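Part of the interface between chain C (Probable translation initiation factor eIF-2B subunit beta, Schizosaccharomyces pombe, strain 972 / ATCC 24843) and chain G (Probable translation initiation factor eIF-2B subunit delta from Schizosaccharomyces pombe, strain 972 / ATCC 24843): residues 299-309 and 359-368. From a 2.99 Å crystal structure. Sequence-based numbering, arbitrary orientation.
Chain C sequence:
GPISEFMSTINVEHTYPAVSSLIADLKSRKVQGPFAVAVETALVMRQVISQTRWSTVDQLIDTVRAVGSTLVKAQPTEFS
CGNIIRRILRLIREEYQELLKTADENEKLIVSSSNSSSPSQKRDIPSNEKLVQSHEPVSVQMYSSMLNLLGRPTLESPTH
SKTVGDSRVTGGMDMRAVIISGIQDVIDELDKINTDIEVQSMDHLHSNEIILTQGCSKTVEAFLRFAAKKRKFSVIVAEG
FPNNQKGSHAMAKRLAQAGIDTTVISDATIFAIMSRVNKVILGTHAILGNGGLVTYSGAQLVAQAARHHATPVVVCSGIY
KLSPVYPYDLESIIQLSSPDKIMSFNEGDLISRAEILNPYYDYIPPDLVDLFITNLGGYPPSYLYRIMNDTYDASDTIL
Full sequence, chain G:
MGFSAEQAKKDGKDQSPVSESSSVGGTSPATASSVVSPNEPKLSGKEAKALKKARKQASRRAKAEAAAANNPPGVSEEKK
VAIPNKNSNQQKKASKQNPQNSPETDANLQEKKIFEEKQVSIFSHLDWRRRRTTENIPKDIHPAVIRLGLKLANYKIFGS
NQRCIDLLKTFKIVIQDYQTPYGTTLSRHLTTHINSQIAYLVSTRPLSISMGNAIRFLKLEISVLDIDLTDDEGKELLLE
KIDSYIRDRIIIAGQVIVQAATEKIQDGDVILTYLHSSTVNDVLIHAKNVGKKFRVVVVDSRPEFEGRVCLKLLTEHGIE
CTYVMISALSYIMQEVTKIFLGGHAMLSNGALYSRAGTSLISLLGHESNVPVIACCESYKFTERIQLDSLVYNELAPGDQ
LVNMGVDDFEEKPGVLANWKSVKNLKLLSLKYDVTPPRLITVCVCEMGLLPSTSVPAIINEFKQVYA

Chain C, residues 299-309: AQLVAQAARHH
Chain G (359-368) SLISLLGHES

Two helices meet here, one from each subunit. Residues 299-308 of chain C are helical, and His C309 is the first residue to leave helical phi/psi, at -97/10. In chain G the helix begins before Ser G359, and Ser G368 lies outside it at -105/18. Helical residues keep phi near -65° and psi mostly between -55° and -20°. Within the stretches, backbone hydrogen bonds run from N to the O four residues earlier, beginning at Ala C303 and Leu G363, as from Ala C305 N to Leu C301 O (3.0 Å) and from Leu G364 N to Leu G360 O (3.1 Å).

The helices cross at 81°, nearly at right angles, and their axes come within 10.2 Å. Leu C301 CA lies 6.7 Å from Leu G360 CA, and Gln C304 CA lies 7.2 Å from Leu G364 CA. The contact buries 417 Å², both sides summed. No hydrogen bond joins the stretches, so packing holds them together.

Apolar side chains do most of this work. Leu C301 (m, t) starts sideways, but its end comes nearer to chain G. Its CD1 lies 4.1 Å from Leu G360 CD1, and its CD2 lies 4.0 Å from Leu G364 CD1. It thus touches leucines one helical turn apart. Leu G360 (m, t) points toward chain C, and its CD2 lies 4.2 Å from Ala C305 CB. Ala C305 CB points sideways, and Leu G363 CD2 also comes to 3.7 Å from Ala C305 N. Leu G364 has chi1 -87° and chi2 76°. It also starts sideways, with its end nearer chain C.

Several leucine methyls pack on backbone or on the aliphatic parts of polar residues. Leu G363 (t, p) points toward chain C and has the largest covered area, 71 Å². Its CD2 sits 3.6 Å from Gln C304 O and 4.0 Å from Gln C304 CB. Leu G360 CD2 is 3.8 Å from Leu C301 O. These carbonyls already accept helical hydrogen bonds, so a methyl beside them is no loss. Gln C304 (m, m, chi3 -25°) points toward chain G and is buried; its CB also lies 4.0 Å from Leu G364 CD1. Gln C300 (t, p) adds its CG, 3.9 Å from Leu G364 CD2.

Polar side chains take part through carbon contacts. Gln C304 OE1 lies 3.4 Å from Glu G367 CG, a methylene, and this is not a hydrogen bond. Glu G367 has chi angles of -70°, -61° and -81°. His C308 (chi1 -167°, chi2 -104°) points toward chain G, and its CD2 lies 3.9 Å from Leu G363 CD1; the methyl meets the ring obliquely.

The remaining residues make no contact. Val C302 (t) and Ala C306 point away. Arg C307 is exposed; it starts toward chain G, but its end leads away. Gly G365 has no side chain; a CB there would lie 2.9 Å from Ile G361 O.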

ATOM      1  N   ALA C 299     -12.734   6.365 -13.307  1.00 47.03           N
ATOM      2  CA  ALA C 299     -11.420   5.734 -13.229  1.00 51.16           C
ATOM      3  C   ALA C 299     -10.466   6.532 -12.351  1.00 53.78           C
ATOM      4  O   ALA C 299      -9.527   5.975 -11.779  1.00 59.43           O
ATOM      5  CB  ALA C 299     -10.839   5.558 -14.616  1.00 40.66           C
ATOM      6  N   GLN C 300     -10.704   7.835 -12.249  1.00 44.36           N
ATOM      7  CA  GLN C 300      -9.895   8.682 -11.385  1.00 51.22           C
ATOM      8  C   GLN C 300     -10.067   8.262  -9.933  1.00 47.22           C
ATOM      9  O   GLN C 300      -9.114   8.287  -9.157  1.00 53.56           O
ATOM     10  CB  GLN C 300     -10.264  10.154 -11.557  1.00 57.40           C
ATOM     11  CG  GLN C 300      -9.405  11.105 -10.736  1.00 66.38           C
ATOM     12  CD  GLN C 300      -8.106  11.472 -11.424  1.00 61.81           C
ATOM     13  OE1 GLN C 300      -7.672  10.800 -12.358  1.00 65.08           O
ATOM     14  NE2 GLN C 300      -7.479  12.549 -10.965  1.00 86.60           N
ATOM     15  N   LEU C 301     -11.288   7.872  -9.575  1.00 44.97           N
ATOM     16  CA  LEU C 301     -11.570   7.369  -8.236  1.00 44.64           C
ATOM     17  C   LEU C 301     -10.680   6.175  -7.926  1.00 52.56           C
ATOM     18  O   LEU C 301     -10.057   6.111  -6.868  1.00 48.23           O
ATOM     19  CB  LEU C 301     -13.041   6.973  -8.099  1.00 35.88           C
ATOM     20  CG  LEU C 301     -14.090   8.067  -8.303  1.00 44.09           C
ATOM     21  CD1 LEU C 301     -15.486   7.509  -8.074  1.00 40.74           C
ATOM     22  CD2 LEU C 301     -13.822   9.251  -7.384  1.00 48.82           C
ATOM     23  N   VAL C 302     -10.619   5.238  -8.867  1.00 54.47           N
ATOM     24  CA  VAL C 302      -9.805   4.040  -8.710  1.00 56.73           C
ATOM     25  C   VAL C 302      -8.319   4.375  -8.617  1.00 46.91           C
ATOM     26  O   VAL C 302      -7.638   3.944  -7.690  1.00 50.93           O
ATOM     27  CB  VAL C 302     -10.022   3.059  -9.877  1.00 57.11           C
ATOM     28  CG1 VAL C 302      -9.036   1.909  -9.792  1.00 47.74           C
ATOM     29  CG2 VAL C 302     -11.450   2.542  -9.878  1.00 53.90           C
ATOM     30  N   ALA C 303      -7.830   5.152  -9.579  1.00 46.36           N
ATOM     31  CA  ALA C 303      -6.414   5.496  -9.652  1.00 36.91           C
ATOM     32  C   ALA C 303      -5.938   6.254  -8.415  1.00 46.99           C
ATOM     33  O   ALA C 303      -4.868   5.966  -7.878  1.00 57.55           O
ATOM     34  CB  ALA C 303      -6.136   6.311 -10.905  1.00 33.23           C
ATOM     35  N   GLN C 304      -6.731   7.222  -7.965  1.00 44.36           N
ATOM     36  CA  GLN C 304      -6.373   8.008  -6.789  1.00 46.76           C
ATOM     37  C   GLN C 304      -6.378   7.146  -5.533  1.00 47.62           C
ATOM     38  O   GLN C 304      -5.450   7.206  -4.725  1.00 48.28           O
ATOM     39  CB  GLN C 304      -7.324   9.195  -6.615  1.00 47.04           C
ATOM     40  CG  GLN C 304      -7.155  10.292  -7.656  1.00 60.11           C
ATOM     41  CD  GLN C 304      -5.794  10.960  -7.593  1.00 57.92           C
ATOM     42  OE1 GLN C 304      -5.137  10.966  -6.551  1.00 69.40           O
ATOM     43  NE2 GLN C 304      -5.364  11.529  -8.713  1.00 74.69           N
ATOM     44  N   ALA C 305      -7.426   6.343  -5.375  1.00 39.87           N
ATOM     45  CA  ALA C 305      -7.541   5.454  -4.226  1.00 32.10           C
ATOM     46  C   ALA C 305      -6.443   4.394  -4.240  1.00 41.52           C
ATOM     47  O   ALA C 305      -6.009   3.929  -3.188  1.00 54.20           O
ATOM     48  CB  ALA C 305      -8.911   4.796  -4.197  1.00 43.37           C
ATOM     49  N   ALA C 306      -5.997   4.019  -5.434  1.00 45.58           N
ATOM     50  CA  ALA C 306      -4.939   3.026  -5.575  1.00 43.00           C
ATOM     51  C   ALA C 306      -3.593   3.591  -5.134  1.00 48.46           C
ATOM     52  O   ALA C 306      -2.822   2.917  -4.452  1.00 54.87           O
ATOM     53  CB  ALA C 306      -4.860   2.533  -7.009  1.00 36.73           C
ATOM     54  N   ARG C 307      -3.317   4.829  -5.531  1.00 51.86           N
ATOM     55  CA  ARG C 307      -2.078   5.501  -5.153  1.00 56.41           C
ATOM     56  C   ARG C 307      -2.004   5.680  -3.642  1.00 49.36           C
ATOM     57  O   ARG C 307      -0.936   5.560  -3.041  1.00 42.49           O
ATOM     58  CB  ARG C 307      -1.973   6.860  -5.852  1.00 52.96           C
ATOM     59  CG  ARG C 307      -0.713   7.647  -5.520  1.00 53.96           C
ATOM     60  CD  ARG C 307       0.537   6.918  -5.986  1.00 81.80           C
ATOM     61  NE  ARG C 307       0.404   6.435  -7.358  1.00 83.44           N
ATOM     62  CZ  ARG C 307       1.398   5.907  -8.064  1.00 75.06           C
ATOM     63  NH1 ARG C 307       2.609   5.797  -7.533  1.00 70.04           N
ATOM     64  NH2 ARG C 307       1.184   5.491  -9.305  1.00 71.73           N
ATOM     65  N   HIS C 308      -3.154   5.957  -3.037  1.00 47.29           N
ATOM     66  CA  HIS C 308      -3.243   6.203  -1.604  1.00 49.15           C
ATOM     67  C   HIS C 308      -2.956   4.940  -0.801  1.00 49.98           C
ATOM     68  O   HIS C 308      -2.363   5.000   0.277  1.00 57.39           O
ATOM     69  CB  HIS C 308      -4.628   6.749  -1.253  1.00 52.42           C
ATOM     70  CG  HIS C 308      -4.720   7.328   0.123  1.00 59.84           C
ATOM     71  ND1 HIS C 308      -5.332   6.670   1.168  1.00 56.45           N
ATOM     72  CD2 HIS C 308      -4.288   8.509   0.625  1.00 51.51           C
ATOM     73  CE1 HIS C 308      -5.269   7.418   2.255  1.00 59.81           C
ATOM     74  NE2 HIS C 308      -4.641   8.540   1.951  1.00 65.81           N
ATOM     75  N   HIS C 309      -3.381   3.798  -1.332  1.00 47.34           N
ATOM     76  CA  HIS C 309      -3.187   2.519  -0.657  1.00 37.91           C
ATOM     77  C   HIS C 309      -1.954   1.794  -1.183  1.00 45.98           C
ATOM     78  O   HIS C 309      -1.732   0.625  -0.865  1.00 67.89           O
ATOM     79  CB  HIS C 309      -4.425   1.634  -0.824  1.00 34.71           C
ATOM     80  CG  HIS C 309      -5.649   2.167  -0.147  1.00 39.92           C
ATOM     81  ND1 HIS C 309      -6.393   1.420   0.740  1.00 47.92           N
ATOM     82  CD2 HIS C 309      -6.260   3.373  -0.228  1.00 42.18           C
ATOM     83  CE1 HIS C 309      -7.410   2.142   1.176  1.00 35.73           C
ATOM     84  NE2 HIS C 309      -7.353   3.330   0.603  1.00 48.69           N
TER
ATOM     85  N   SER G 359     -14.664   9.350   1.720  1.00 53.56           N
ATOM     86  CA  SER G 359     -13.205   9.354   1.631  1.00 49.53           C
ATOM     87  C   SER G 359     -12.730   9.738   0.235  1.00 51.97           C
ATOM     88  O   SER G 359     -11.720  10.425   0.083  1.00 48.40           O
ATOM     89  CB  SER G 359     -12.638   7.989   2.006  1.00 52.08           C
ATOM     90  OG  SER G 359     -13.194   6.983   1.180  1.00 51.98           O
ATOM     91  N   LEU G 360     -13.458   9.284  -0.780  1.00 53.34           N
ATOM     92  CA  LEU G 360     -13.140   9.626  -2.160  1.00 49.86           C
ATOM     93  C   LEU G 360     -13.304  11.124  -2.389  1.00 50.75           C
ATOM     94  O   LEU G 360     -12.512  11.742  -3.102  1.00 43.58           O
ATOM     95  CB  LEU G 360     -14.021   8.838  -3.130  1.00 33.06           C
ATOM     96  CG  LEU G 360     -13.628   7.373  -3.336  1.00 45.07           C
ATOM     97  CD1 LEU G 360     -14.677   6.642  -4.157  1.00 50.69           C
ATOM     98  CD2 LEU G 360     -12.262   7.278  -3.999  1.00 30.02           C
ATOM     99  N   ILE G 361     -14.335  11.699  -1.777  1.00 49.17           N
ATOM    100  CA  ILE G 361     -14.552  13.140  -1.825  1.00 46.77           C
ATOM    101  C   ILE G 361     -13.353  13.870  -1.231  1.00 48.22           C
ATOM    102  O   ILE G 361     -12.821  14.807  -1.827  1.00 50.38           O
ATOM    103  CB  ILE G 361     -15.825  13.554  -1.056  1.00 48.78           C
ATOM    104  CG1 ILE G 361     -17.053  12.821  -1.598  1.00 46.33           C
ATOM    105  CG2 ILE G 361     -16.024  15.061  -1.122  1.00 44.16           C
ATOM    106  CD1 ILE G 361     -17.469  13.263  -2.982  1.00 52.99           C
ATOM    107  N   SER G 362     -12.927  13.419  -0.057  1.00 42.12           N
ATOM    108  CA  SER G 362     -11.836  14.056   0.668  1.00 44.08           C
ATOM    109  C   SER G 362     -10.485  13.827  -0.004  1.00 51.19           C
ATOM    110  O   SER G 362      -9.607  14.687   0.045  1.00 58.05           O
ATOM    111  CB  SER G 362     -11.793  13.545   2.107  1.00 45.53           C
ATOM    112  OG  SER G 362     -13.073  13.622   2.710  1.00 49.18           O
ATOM    113  N   LEU G 363     -10.322  12.664  -0.628  1.00 50.84           N
ATOM    114  CA  LEU G 363      -9.065  12.324  -1.287  1.00 49.77           C
ATOM    115  C   LEU G 363      -8.827  13.187  -2.522  1.00 54.35           C
ATOM    116  O   LEU G 363      -7.774  13.811  -2.656  1.00 58.50           O
ATOM    117  CB  LEU G 363      -9.039  10.843  -1.669  1.00 36.28           C
ATOM    118  CG  LEU G 363      -7.784  10.363  -2.402  1.00 37.06           C
ATOM    119  CD1 LEU G 363      -6.529  10.730  -1.626  1.00 45.32           C
ATOM    120  CD2 LEU G 363      -7.844   8.865  -2.642  1.00 46.41           C
ATOM    121  N   LEU G 364      -9.803  13.217  -3.424  1.00 47.06           N
ATOM    122  CA  LEU G 364      -9.691  14.022  -4.634  1.00 63.93           C
ATOM    123  C   LEU G 364      -9.721  15.510  -4.302  1.00 59.48           C
ATOM    124  O   LEU G 364      -9.152  16.327  -5.024  1.00 53.12           O
ATOM    125  CB  LEU G 364     -10.805  13.679  -5.625  1.00 61.56           C
ATOM    126  CG  LEU G 364     -10.529  12.513  -6.579  1.00 45.16           C
ATOM    127  CD1 LEU G 364     -10.668  11.172  -5.872  1.00 54.99           C
ATOM    128  CD2 LEU G 364     -11.441  12.582  -7.792  1.00 51.11           C
ATOM    129  N   GLY G 365     -10.390  15.853  -3.205  1.00 53.17           N
ATOM    130  CA  GLY G 365     -10.418  17.222  -2.730  1.00 50.21           C
ATOM    131  C   GLY G 365      -9.034  17.664  -2.299  1.00 48.53           C
ATOM    132  O   GLY G 365      -8.620  18.794  -2.559  1.00 48.33           O
ATOM    133  N   HIS G 366      -8.318  16.758  -1.641  1.00 54.16           N
ATOM    134  CA  HIS G 366      -6.952  17.016  -1.206  1.00 52.75           C
ATOM    135  C   HIS G 366      -6.034  17.243  -2.402  1.00 57.76           C
ATOM    136  O   HIS G 366      -5.163  18.112  -2.374  1.00 59.27           O
ATOM    137  CB  HIS G 366      -6.436  15.854  -0.352  1.00 55.38           C
ATOM    138  CG  HIS G 366      -5.069  16.078   0.217  1.00 71.31           C
ATOM    139  ND1 HIS G 366      -3.922  15.992  -0.541  1.00 64.93           N
ATOM    140  CD2 HIS G 366      -4.666  16.375   1.476  1.00 75.51           C
ATOM    141  CE1 HIS G 366      -2.872  16.233   0.222  1.00 60.33           C
ATOM    142  NE2 HIS G 366      -3.296  16.467   1.451  1.00 79.94           N
ATOM    143  N   GLU G 367      -6.239  16.457  -3.454  1.00 64.88           N
ATOM    144  CA  GLU G 367      -5.410  16.541  -4.652  1.00 66.73           C
ATOM    145  C   GLU G 367      -5.636  17.845  -5.409  1.00 60.93           C
ATOM    146  O   GLU G 367      -4.793  18.265  -6.201  1.00 46.95           O
ATOM    147  CB  GLU G 367      -5.679  15.347  -5.571  1.00 70.82           C
ATOM    148  CG  GLU G 367      -5.164  14.023  -5.032  1.00 81.18           C
ATOM    149  CD  GLU G 367      -3.660  14.021  -4.836  1.00 86.41           C
ATOM    150  OE1 GLU G 367      -2.930  13.828  -5.831  1.00 96.27           O
ATOM    151  OE2 GLU G 367      -3.208  14.215  -3.687  1.00 74.79           O
ATOM    152  N   SER G 368      -6.777  18.482  -5.163  1.00 57.62           N
ATOM    153  CA  SER G 368      -7.094  19.750  -5.808  1.00 63.15           C
ATOM    154  C   SER G 368      -6.936  20.918  -4.839  1.00 55.41           C
ATOM    155  O   SER G 368      -7.462  22.006  -5.079  1.00 68.80           O
ATOM    156  CB  SER G 368      -8.515  19.725  -6.373  1.00 62.71           C
ATOM    157  OG  SER G 368      -8.623  18.799  -7.441  1.00 68.99           O
TER